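Local coordinates for BvnE (Penicillium brevicompactum, PDB 6U9I), which probably catalyses, as a pinacolase, a stereoselective semipinacol rearrangement in the assembly of the brevianamide alkaloids, at residues T66-K69 and T70-A73. Sequence-based numbering, arbitrary orientation.
Sequences TFFK and TLTA
Phe-68 O takes two hydrogen bonds from one residue, Thr-72, one turn further along the same helix. The backbone bond, Thr-72 N to Phe-68 O, is 2.8 Å long and nearly straight, at 170° about the hydrogen. The hydroxyl donates as well, with Thr-72 OG1 2.8 Å from Phe-68 O. The two donors arrive from opposite faces of the carbonyl plane, each tilted from it. Here OG1 lies between the backbone N and the carbonyl carbon (chi1 59°), and from there it points back to Phe-68 O. A valine here would probably leave Phe-68 O with just the backbone donor of this pair and remove the hydroxyl's tie to the preceding turn.

The other backbone bonds follow the same i to i+4 pattern. Leu-71 N to Phe-67 O, at 3.0 Å, lies in the carbonyl plane. Those from Thr-70 N to Thr-66 O and from Ala-73 N to Lys-69 O are weak. A water bridges Thr-66 and Thr-70. It donates to Thr-66 O at 2.7 Å and also hydrogen-bonds Thr-70 OG1, at 2.8 Å.

The apolar contact centres on Leu-71. Its CD2 meets the edge of the Phe-68 ring, 4.0 Å from CD1, and the two side chains run side by side. The same methyl approaches the Phe-67 ring obliquely, 4.3 Å from CE2.

All this belongs to helix 61-74, near the protein surface. The buried Phe-68 touches Met-37 and Val-38, and Leu-71 touches Phe-32. Thr-72 packs on Phe-32, Pro-34 and Met-37, joining the helix to the short helix 34-37.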
loop_
_atom_site.group_PDB
_atom_site.type_symbol
_atom_site.label_atom_id
_atom_site.label_comp_id
_atom_site.label_asym_id
_atom_site.label_seq_id
_atom_site.Cartn_x
_atom_site.Cartn_y
_atom_site.Cartn_z
ATOM N N THR A 66 3.933 24.107 2.001
ATOM C CA THR A 66 4.483 24.558 3.279
ATOM C C THR A 66 5.187 23.420 4.012
ATOM O O THR A 66 6.280 23.608 4.558
ATOM C CB THR A 66 3.366 25.145 4.147
ATOM O OG1 THR A 66 2.824 26.297 3.493
ATOM C CG2 THR A 66 3.894 25.533 5.530
ATOM N N PHE A 67 4.584 22.227 4.024
ATOM C CA PHE A 67 5.241 21.083 4.648
ATOM C C PHE A 67 6.591 20.813 4.003
ATOM O O PHE A 67 7.582 20.564 4.698
ATOM C CB PHE A 67 4.360 19.832 4.556
ATOM C CG PHE A 67 5.064 18.566 4.981
ATOM C CD1 PHE A 67 5.312 18.309 6.321
ATOM C CD2 PHE A 67 5.492 17.640 4.038
ATOM C CE1 PHE A 67 5.966 17.149 6.715
ATOM C CE2 PHE A 67 6.152 16.479 4.427
ATOM C CZ PHE A 67 6.382 16.237 5.769
ATOM N N PHE A 68 6.645 20.852 2.670
ATOM C CA PHE A 68 7.885 20.503 1.984
ATOM C C PHE A 68 8.967 21.556 2.198
ATOM O O PHE A 68 10.159 21.225 2.158
ATOM C CB PHE A 68 7.615 20.287 0.492
ATOM C CG PHE A 68 6.960 18.957 0.183
ATOM C CD1 PHE A 68 7.287 17.824 0.917
ATOM C CD2 PHE A 68 6.027 18.838 -0.840
ATOM C CE1 PHE A 68 6.689 16.592 0.639
ATOM C CE2 PHE A 68 5.438 17.603 -1.136
ATOM C CZ PHE A 68 5.766 16.484 -0.382
ATOM N N LYS A 69 8.587 22.821 2.423
ATOM C CA LYS A 69 9.590 23.822 2.783
ATOM C C LYS A 69 10.324 23.413 4.054
ATOM O O LYS A 69 11.544 23.581 4.163
ATOM C CB LYS A 69 8.940 25.191 2.964
ATOM C CG LYS A 69 8.381 25.796 1.696
ATOM C CD LYS A 69 7.883 27.207 1.959
ATOM C CE LYS A 69 7.340 27.829 0.685
ATOM N NZ LYS A 69 6.976 29.256 0.895
ATOM N N THR A 70 9.593 22.845 5.014
ATOM C CA THR A 70 10.212 22.326 6.226
ATOM C C THR A 70 11.070 21.105 5.926
ATOM O O THR A 70 12.232 21.030 6.345
ATOM C CB THR A 70 9.127 21.987 7.250
ATOM O OG1 THR A 70 8.521 23.199 7.707
ATOM C CG2 THR A 70 9.711 21.234 8.433
ATOM N N LEU A 71 10.511 20.142 5.188
ATOM C CA LEU A 71 11.218 18.891 4.932
ATOM C C LEU A 71 12.502 19.127 4.147
ATOM O O LEU A 71 13.557 18.575 4.484
ATOM C CB LEU A 71 10.302 17.918 4.188
ATOM C CG LEU A 71 10.847 16.501 4.022
ATOM C CD1 LEU A 71 10.655 15.738 5.315
ATOM C CD2 LEU A 71 10.128 15.799 2.895
ATOM N N THR A 72 12.438 19.949 3.093
ATOM C CA THR A 72 13.628 20.199 2.286
ATOM C C THR A 72 14.678 21.018 3.030
ATOM O O THR A 72 15.834 21.060 2.589
ATOM C CB THR A 72 13.265 20.891 0.963
ATOM O OG1 THR A 72 12.605 22.143 1.216
ATOM C CG2 THR A 72 12.354 19.998 0.136
ATOM N N ALA A 73 14.309 21.668 4.134
ATOM C CA ALA A 73 15.290 22.359 4.962
ATOM C C ALA A 73 15.954 21.441 5.983
ATOM O O ALA A 73 17.031 21.775 6.486
ATOM C CB ALA A 73 14.641 23.535 5.691
HETATM O O HOH W 1 7.373 25.368 6.338
#